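Local structure of lysine/ornithine decarboxylase (Vibrio vulnificus, 2PLJ) at residues L81-L85 with K86-H90; R383-G386 with A387-A391. The protein catalyses the pyridoxal phosphate-dependent decarboxylation of lysine and ornithine, and is seen here with the putrescine adduct of the cofactor. All coordinates share one frame; numbering follows the deposited sequence.

Contact 1: residues L81-L85 with K86-H90; sequences LHYAL and KPLPH. With P3T ((4-{[(4-aminobutyl)amino]methyl}-5-hydroxy-6-methylpyridin-3-yl)methyl dihydrogen phosphate), chain D.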
ATOM      1  N   LEU A  81      -9.393 -28.047  -4.106  1.00 12.18           N
ATOM      2  CA  LEU A  81      -8.905 -26.795  -3.529  1.00 12.85           C
ATOM      3  C   LEU A  81      -8.038 -26.018  -4.514  1.00 14.07           C
ATOM      4  O   LEU A  81      -6.937 -26.459  -4.890  1.00 14.55           O
ATOM      5  CB  LEU A  81      -8.128 -27.076  -2.235  1.00 12.66           C
ATOM      6  CG  LEU A  81      -8.888 -27.877  -1.169  1.00 12.85           C
ATOM      7  CD1 LEU A  81      -7.986 -28.201   0.042  1.00 15.91           C
ATOM      8  CD2 LEU A  81     -10.184 -27.152  -0.757  1.00 13.69           C
ATOM      9  N   HIS A  82      -8.554 -24.867  -4.915  1.00 13.79           N
ATOM     10  CA  HIS A  82      -7.848 -23.956  -5.807  1.00 13.44           C
ATOM     11  C   HIS A  82      -7.200 -22.848  -4.983  1.00 13.85           C
ATOM     12  O   HIS A  82      -7.874 -21.897  -4.574  1.00 13.46           O
ATOM     13  CB  HIS A  82      -8.854 -23.365  -6.815  1.00 14.01           C
ATOM     14  CG  HIS A  82      -9.239 -24.319  -7.915  1.00 13.61           C
ATOM     15  ND1 HIS A  82     -10.124 -25.359  -7.736  1.00 17.76           N
ATOM     16  CD2 HIS A  82      -8.850 -24.380  -9.216  1.00 11.45           C
ATOM     17  CE1 HIS A  82     -10.276 -26.018  -8.878  1.00 13.41           C
ATOM     18  NE2 HIS A  82      -9.495 -25.460  -9.784  1.00 17.10           N
ATOM     19  N   TYR A  83      -5.899 -22.953  -4.753  1.00 13.41           N
ATOM     20  CA  TYR A  83      -5.207 -21.871  -3.995  1.00 13.77           C
ATOM     21  C   TYR A  83      -5.321 -20.500  -4.687  1.00 13.34           C
ATOM     22  O   TYR A  83      -4.943 -20.366  -5.853  1.00 13.80           O
ATOM     23  CB  TYR A  83      -3.726 -22.254  -3.836  1.00 13.80           C
ATOM     24  CG  TYR A  83      -2.932 -21.136  -3.186  1.00 15.22           C
ATOM     25  CD1 TYR A  83      -3.254 -20.685  -1.903  1.00 16.50           C
ATOM     26  CD2 TYR A  83      -1.871 -20.522  -3.859  1.00 16.80           C
ATOM     27  CE1 TYR A  83      -2.494 -19.669  -1.290  1.00 15.07           C
ATOM     28  CE2 TYR A  83      -1.115 -19.495  -3.261  1.00 14.73           C
ATOM     29  CZ  TYR A  83      -1.454 -19.066  -1.983  1.00 13.58           C
ATOM     30  OH  TYR A  83      -0.706 -18.074  -1.373  1.00 15.62           O
ATOM     31  N   ALA A  84      -5.850 -19.507  -3.967  1.00 13.75           N
ATOM     32  CA  ALA A  84      -5.936 -18.145  -4.485  1.00 13.64           C
ATOM     33  C   ALA A  84      -4.550 -17.489  -4.325  1.00 13.93           C
ATOM     34  O   ALA A  84      -4.023 -17.326  -3.187  1.00 14.40           O
ATOM     35  CB  ALA A  84      -7.020 -17.336  -3.733  1.00 15.69           C
ATOM     36  N   LEU A  85      -3.941 -17.158  -5.451  1.00 14.44           N
ATOM     37  CA  LEU A  85      -2.604 -16.543  -5.414  1.00 14.67           C
ATOM     38  C   LEU A  85      -2.636 -15.203  -4.699  1.00 14.80           C
ATOM     39  O   LEU A  85      -1.626 -14.800  -4.096  1.00 14.91           O
ATOM     40  CB  LEU A  85      -2.024 -16.351  -6.815  1.00 16.35           C
ATOM     41  CG  LEU A  85      -1.179 -17.518  -7.329  1.00 14.22           C
ATOM     42  CD1 LEU A  85      -2.022 -18.761  -7.478  1.00 17.29           C
ATOM     43  CD2 LEU A  85      -0.487 -17.102  -8.644  1.00 17.34           C
ATOM     44  N   LYS A  86      -3.758 -14.494  -4.796  1.00 15.10           N
ATOM     45  CA  LYS A  86      -3.881 -13.061  -4.328  1.00 16.41           C
ATOM     46  C   LYS A  86      -3.151 -12.743  -2.984  1.00 15.03           C
ATOM     47  O   LYS A  86      -2.337 -11.794  -2.890  1.00 14.68           O
ATOM     48  CB  LYS A  86      -5.382 -12.701  -4.123  1.00 18.31           C
ATOM     49  CG  LYS A  86      -6.264 -12.469  -5.343  1.00 23.37           C
ATOM     50  CD  LYS A  86      -7.721 -12.258  -4.857  1.00 23.02           C
ATOM     51  CE  LYS A  86      -7.807 -12.005  -3.315  1.00 29.41           C
ATOM     52  NZ  LYS A  86      -8.939 -12.621  -2.530  1.00 29.06           N
ATOM     53  N   PRO A  87      -3.446 -13.518  -1.912  1.00 15.04           N
ATOM     54  CA  PRO A  87      -2.812 -13.151  -0.631  1.00 13.36           C
ATOM     55  C   PRO A  87      -1.293 -13.299  -0.543  1.00 13.62           C
ATOM     56  O   PRO A  87      -0.661 -12.633   0.304  1.00 13.54           O
ATOM     57  CB  PRO A  87      -3.450 -14.110   0.374  1.00 13.63           C
ATOM     58  CG  PRO A  87      -3.864 -15.315  -0.499  1.00 16.36           C
ATOM     59  CD  PRO A  87      -4.384 -14.652  -1.744  1.00 14.51           C
ATOM     60  N   LEU A  88      -0.725 -14.191  -1.356  1.00 12.80           N
ATOM     61  CA  LEU A  88       0.734 -14.479  -1.336  1.00 13.78           C
ATOM     62  C   LEU A  88       1.070 -15.162  -2.667  1.00 14.10           C
ATOM     63  O   LEU A  88       1.055 -16.379  -2.752  1.00 15.18           O
ATOM     64  CB  LEU A  88       1.143 -15.346  -0.124  1.00 14.16           C
ATOM     65  CG  LEU A  88       2.654 -15.598  -0.065  1.00 14.77           C
ATOM     66  CD1 LEU A  88       3.449 -14.243  -0.034  1.00 17.74           C
ATOM     67  CD2 LEU A  88       3.011 -16.507   1.122  1.00 13.73           C
ATOM     68  N   PRO A  89       1.269 -14.354  -3.725  1.00 14.82           N
ATOM     69  CA  PRO A  89       1.510 -14.878  -5.075  1.00 15.18           C
ATOM     70  C   PRO A  89       2.976 -15.224  -5.265  1.00 15.96           C
ATOM     71  O   PRO A  89       3.681 -14.584  -6.072  1.00 18.06           O
ATOM     72  CB  PRO A  89       1.098 -13.694  -5.963  1.00 15.39           C
ATOM     73  CG  PRO A  89       1.507 -12.466  -5.170  1.00 16.45           C
ATOM     74  CD  PRO A  89       1.190 -12.869  -3.721  1.00 15.30           C
ATOM     75  N   HIS A  90       3.455 -16.209  -4.507  1.00 16.04           N
ATOM     76  CA  HIS A  90       4.894 -16.460  -4.409  1.00 15.28           C
ATOM     77  C   HIS A  90       5.224 -17.734  -5.179  1.00 14.54           C
ATOM     78  O   HIS A  90       4.606 -18.772  -4.969  1.00 14.74           O
ATOM     79  CB  HIS A  90       5.290 -16.588  -2.944  1.00 15.70           C
ATOM     80  CG  HIS A  90       6.768 -16.606  -2.715  1.00 16.14           C
ATOM     81  ND1 HIS A  90       7.585 -17.584  -3.243  1.00 15.07           N
ATOM     82  CD2 HIS A  90       7.565 -15.792  -1.984  1.00 17.61           C
ATOM     83  CE1 HIS A  90       8.838 -17.345  -2.885  1.00 15.63           C
ATOM     84  NE2 HIS A  90       8.855 -16.266  -2.114  1.00 17.82           N
TER
HETATM   85  OAE P3T D 501      -9.363 -17.539   1.541  1.00 15.82           O
HETATM   86  PAU P3T D 501      -9.289 -15.953   1.500  1.00 17.90           P
HETATM   87  OAF P3T D 501      -7.764 -15.476   1.374  1.00 17.28           O
HETATM   88  OAC P3T D 501     -10.005 -15.247   2.638  1.00 17.00           O
HETATM   89  OAP P3T D 501      -9.948 -15.384   0.136  1.00 16.51           O
HETATM   90  CAM P3T D 501      -9.356 -15.810  -1.163  1.00 19.33           C
HETATM   91  CAS P3T D 501     -10.338 -15.319  -2.236  1.00 19.91           C
HETATM   92  CAH P3T D 501     -10.992 -16.355  -2.917  1.00 20.96           C
HETATM   93  NAO P3T D 501     -11.883 -16.064  -3.865  1.00 20.17           N
HETATM   94  CAQ P3T D 501     -12.211 -14.815  -4.175  1.00 20.56           C
HETATM   95  CAA P3T D 501     -13.283 -14.566  -5.266  1.00 23.13           C
HETATM   96  CAR P3T D 501     -11.616 -13.725  -3.507  1.00 21.36           C
HETATM   97  OAD P3T D 501     -11.960 -12.476  -3.855  1.00 22.15           O
HETATM   98  CAT P3T D 501     -10.662 -13.974  -2.497  1.00 18.18           C
HETATM   99  CAG P3T D 501     -10.008 -12.877  -1.857  1.00 19.95           C
HETATM  100  NAN P3T D 501     -10.599 -11.691  -1.819  1.00 24.54           N
HETATM  101  CAL P3T D 501     -10.042 -10.432  -1.226  1.00 25.66           C
HETATM  102  CAK P3T D 501      -9.464 -10.637   0.184  1.00 21.96           C
HETATM  103  CAJ P3T D 501      -8.854  -9.261   0.598  1.00 21.35           C
HETATM  104  CAI P3T D 501      -8.236  -9.335   1.999  1.00 21.89           C
HETATM  105  NAB P3T D 501      -7.841  -7.998   2.503  1.00 18.86           N

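Contact 2: residues R383-G386 with A387-A391; sequences RTMG and AYTSA. With P3T ((4-{[(4-aminobutyl)amino]methyl}-5-hydroxy-6-methylpyridin-3-yl)methyl dihydrogen phosphate), chain D.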
ATOM      1  N   ARG A 383       3.869 -12.783  13.845  1.00 15.30           N
ATOM      2  CA  ARG A 383       3.384 -14.110  13.444  1.00 16.02           C
ATOM      3  C   ARG A 383       2.161 -14.003  12.538  1.00 15.04           C
ATOM      4  O   ARG A 383       1.442 -12.988  12.567  1.00 15.29           O
ATOM      5  CB  ARG A 383       2.986 -14.993  14.647  1.00 17.37           C
ATOM      6  CG  ARG A 383       3.817 -14.852  15.932  1.00 22.01           C
ATOM      7  CD  ARG A 383       5.242 -15.321  15.773  1.00 28.78           C
ATOM      8  NE  ARG A 383       5.390 -16.749  15.481  1.00 33.16           N
ATOM      9  CZ  ARG A 383       5.591 -17.706  16.396  1.00 35.09           C
ATOM     10  NH1 ARG A 383       5.609 -17.423  17.695  1.00 34.23           N
ATOM     11  NH2 ARG A 383       5.735 -18.970  16.000  1.00 35.89           N
ATOM     12  N   THR A 384       1.879 -15.106  11.828  1.00 14.45           N
ATOM     13  CA  THR A 384       0.724 -15.172  10.928  1.00 15.13           C
ATOM     14  C   THR A 384       0.837 -14.029   9.891  1.00 14.33           C
ATOM     15  O   THR A 384      -0.142 -13.343   9.552  1.00 13.42           O
ATOM     16  CB  THR A 384      -0.643 -15.090  11.685  1.00 15.95           C
ATOM     17  OG1 THR A 384      -0.517 -15.688  12.991  1.00 19.41           O
ATOM     18  CG2 THR A 384      -1.746 -15.802  10.884  1.00 15.72           C
ATOM     19  N   MET A 385       2.058 -13.854   9.387  1.00 12.94           N
ATOM     20  CA  MET A 385       2.383 -12.755   8.470  1.00 14.27           C
ATOM     21  C   MET A 385       2.370 -13.125   6.973  1.00 13.65           C
ATOM     22  O   MET A 385       2.959 -12.421   6.133  1.00 13.13           O
ATOM     23  CB  MET A 385       3.724 -12.100   8.869  1.00 13.97           C
ATOM     24  CG  MET A 385       3.667 -11.314  10.172  1.00 18.76           C
ATOM     25  SD  MET A 385       2.687  -9.806   9.947  1.00 17.35           S
ATOM     26  CE  MET A 385       3.789  -8.831   8.943  1.00 17.21           C
ATOM     27  N   GLY A 386       1.663 -14.214   6.632  1.00 12.89           N
ATOM     28  CA  GLY A 386       1.768 -14.742   5.268  1.00 14.08           C
ATOM     29  C   GLY A 386       0.804 -14.134   4.255  1.00 15.28           C
ATOM     30  O   GLY A 386       1.108 -14.096   3.053  1.00 17.44           O
ATOM     31  N   ALA A 387      -0.378 -13.719   4.713  1.00 12.86           N
ATOM     32  CA  ALA A 387      -1.462 -13.393   3.792  1.00 12.69           C
ATOM     33  C   ALA A 387      -1.775 -11.894   3.829  1.00 12.52           C
ATOM     34  O   ALA A 387      -1.950 -11.341   4.921  1.00 12.95           O
ATOM     35  CB  ALA A 387      -2.746 -14.203   4.154  1.00 12.96           C
ATOM     36  N   TYR A 388      -1.851 -11.254   2.645  1.00 13.10           N
ATOM     37  CA  TYR A 388      -2.205  -9.812   2.534  1.00 12.32           C
ATOM     38  C   TYR A 388      -1.257  -8.968   3.400  1.00 12.40           C
ATOM     39  O   TYR A 388      -1.693  -8.109   4.193  1.00 13.12           O
ATOM     40  CB  TYR A 388      -3.693  -9.566   2.887  1.00 12.27           C
ATOM     41  CG  TYR A 388      -4.625 -10.539   2.188  1.00 13.13           C
ATOM     42  CD1 TYR A 388      -4.845 -10.455   0.806  1.00 10.99           C
ATOM     43  CD2 TYR A 388      -5.265 -11.569   2.915  1.00 13.60           C
ATOM     44  CE1 TYR A 388      -5.703 -11.343   0.163  1.00 10.97           C
ATOM     45  CE2 TYR A 388      -6.143 -12.485   2.280  1.00 11.17           C
ATOM     46  CZ  TYR A 388      -6.325 -12.381   0.893  1.00 12.86           C
ATOM     47  OH  TYR A 388      -7.151 -13.252   0.249  1.00 12.86           O
ATOM     48  N   THR A 389       0.034  -9.255   3.241  1.00 12.36           N
ATOM     49  CA  THR A 389       1.102  -8.519   3.951  1.00 13.41           C
ATOM     50  C   THR A 389       2.065  -7.942   2.893  1.00 12.92           C
ATOM     51  O   THR A 389       1.833  -6.831   2.382  1.00 13.38           O
ATOM     52  CB  THR A 389       1.794  -9.449   5.002  1.00 13.21           C
ATOM     53  OG1 THR A 389       2.202 -10.678   4.343  1.00 14.42           O
ATOM     54  CG2 THR A 389       0.823  -9.774   6.158  1.00 13.84           C
ATOM     55  N   SER A 390       3.089  -8.715   2.515  1.00 12.49           N
ATOM     56  CA  SER A 390       4.004  -8.360   1.446  1.00 14.16           C
ATOM     57  C   SER A 390       3.252  -8.153   0.120  1.00 13.23           C
ATOM     58  O   SER A 390       3.630  -7.285  -0.685  1.00 14.42           O
ATOM     59  CB  SER A 390       5.064  -9.458   1.248  1.00 14.87           C
ATOM     60  OG  SER A 390       4.466 -10.719   1.052  1.00 16.11           O
ATOM     61  N   ALA A 391       2.126  -8.867  -0.050  1.00 12.26           N
ATOM     62  CA  ALA A 391       1.346  -8.731  -1.278  1.00 12.79           C
ATOM     63  C   ALA A 391       0.872  -7.278  -1.478  1.00 12.66           C
ATOM     64  O   ALA A 391       0.648  -6.848  -2.607  1.00 12.89           O
ATOM     65  CB  ALA A 391       0.149  -9.721  -1.309  1.00 12.69           C
TER
HETATM   66  OAE P3T D 501      -9.363 -17.539   1.541  1.00 15.82           O
HETATM   67  PAU P3T D 501      -9.289 -15.953   1.500  1.00 17.90           P
HETATM   68  OAF P3T D 501      -7.764 -15.476   1.374  1.00 17.28           O
HETATM   69  OAC P3T D 501     -10.005 -15.247   2.638  1.00 17.00           O
HETATM   70  OAP P3T D 501      -9.948 -15.384   0.136  1.00 16.51           O
HETATM   71  CAM P3T D 501      -9.356 -15.810  -1.163  1.00 19.33           C
HETATM   72  CAS P3T D 501     -10.338 -15.319  -2.236  1.00 19.91           C
HETATM   73  CAH P3T D 501     -10.992 -16.355  -2.917  1.00 20.96           C
HETATM   74  NAO P3T D 501     -11.883 -16.064  -3.865  1.00 20.17           N
HETATM   75  CAQ P3T D 501     -12.211 -14.815  -4.175  1.00 20.56           C
HETATM   76  CAA P3T D 501     -13.283 -14.566  -5.266  1.00 23.13           C
HETATM   77  CAR P3T D 501     -11.616 -13.725  -3.507  1.00 21.36           C
HETATM   78  OAD P3T D 501     -11.960 -12.476  -3.855  1.00 22.15           O
HETATM   79  CAT P3T D 501     -10.662 -13.974  -2.497  1.00 18.18           C
HETATM   80  CAG P3T D 501     -10.008 -12.877  -1.857  1.00 19.95           C
HETATM   81  NAN P3T D 501     -10.599 -11.691  -1.819  1.00 24.54           N
HETATM   82  CAL P3T D 501     -10.042 -10.432  -1.226  1.00 25.66           C
HETATM   83  CAK P3T D 501      -9.464 -10.637   0.184  1.00 21.96           C
HETATM   84  CAJ P3T D 501      -8.854  -9.261   0.598  1.00 21.35           C
HETATM   85  CAI P3T D 501      -8.236  -9.335   1.999  1.00 21.89           C
HETATM   86  NAB P3T D 501      -7.841  -7.998   2.503  1.00 18.86           N
HETATM   87  O   HOH W   1      -1.745 -12.953   7.308  1.00 15.89           O
HETATM   88  O   HOH W   2       1.305 -11.188   1.444  1.00 14.57           O

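Contact 1: residues L81-L85 with K86-H90
Tyr-83 reaches the chain beyond the turn through its phenol, whose OH donates to Leu-88 O at 2.8 Å. With CG anti to the backbone N (chi1 175°), the ring extends alongside the turn, and the Leu-88 oxygen meets it at the edge, in the ring plane. The hydroxyl sits 27° out of the Leu-88 carbonyl plane. Leu-88 N bonds to Leu-85 O at 2.9 Å, closing a type I turn. Pro-87 and Pro-89 have no N-H to offer; Pro-89 CD instead lies against the same Leu-85 O.

This bend follows strand 79-84, a member of the parallel beta/alpha barrel, and leads into helix 91-100. His-90 is the N-cap of that helix: its ND1 accepts from Val-92 N, while NE2 bonds to Ser-24 OG.

The two proline rings make packing contacts. Pro-87 CD lies 3.1 Å from Ala-84 O and 4.3 Å from Ala-84 CB, while Pro-89 CB lies 4.2 Å from Leu-85 CB. Leu-85 also packs on Leu-114 and Val-115 of helix 109-117 and on Phe-104.

P3T is met by Ala-84 at the strand end and by Lys-86, the second residue of the turn. Ala-84 CB touches the ligand CAM at 3.8 Å. Lys-86 probably holds the cofactor as a Schiff base in the free enzyme, as in other barrel-type decarboxylases. Its chain, bent at its last two torsions, carries NZ to CAG, where a 1.3 Å covalent bond is modelled; NZ also falls 2.0 Å from NAN on that carbon, making the linkage doubtful as a single species.

Contact 2: residues R383-G386 with A387-A391
One face of the Tyr-388 ring is covered by the putrescine chain of P3T, whose methylene CAI stands 3.5 Å above the plane over the ring centre, a CH-pi placement. The phenol OH, at the far end of the same ring, donates to the phosphate oxygen OAF at 2.6 Å. A single side chain thus lies along the amine tail and grips the phosphate. CB points away from residues 383-386, and a chi1 of -48° puts CG beside the backbone N, the ring reaching the ligand. Phe-396 of the second subunit also packs on Tyr-388.

The loop carrying it follows strand 379-382 of the mixed beta sheet, so this domain contributes a ligand residue to a cofactor site built largely on the beta/alpha barrel. Ala-387, beside it, packs on Arg-293 and Cys-296 of helix 293-296.

Within the loop, Thr-389 reaches back to Met-385. Its OG1 donates to Met-385 O over 2.6 Å, approaching from above the carbonyl plane, 44° out of it. A chi1 of 52° sets this hydroxyl between the backbone N and the carbonyl carbon, and leaves the methyl CG2 to meet Met-385 CE at 4.2 Å, the two side chains lying askew.

Two waters bridge backbone groups of the loop. The first accepts from Ala-387 N at 3.0 Å and lies within hydrogen-bonding distance of Thr-384 O (2.8 Å), although it has more acceptors nearby than protons to give. The second accepts at 2.9 Å from Thr-389 N and equally from Ala-391 N, in the 3-10 segment that begins at Ser-390, and gives a weak bond of 3.3 Å to Gly-386 O.

Contacts 1 and 2 are both buried, with centres about 12 Å apart, yet they belong to different parts of the fold: 81-90 leaves a strand of the beta/alpha barrel, whereas 383-391 is a loop of the mixed-sheet domain. They meet directly, probably through a hydrogen bond from Tyr-388 N to Pro-87 O, with Leu-88 CB packed on Gly-386 O. Each also reaches the second subunit and P3T. Their chemistry differs: contact 1 holds its bend by direct bonds and proline packing and brings the lysine modelled as joined to the ligand, a linkage doubtful in detail, while contact 2 relies on a threonine hydroxyl and waters and binds the ligand through a tyrosine hydroxyl and ring face.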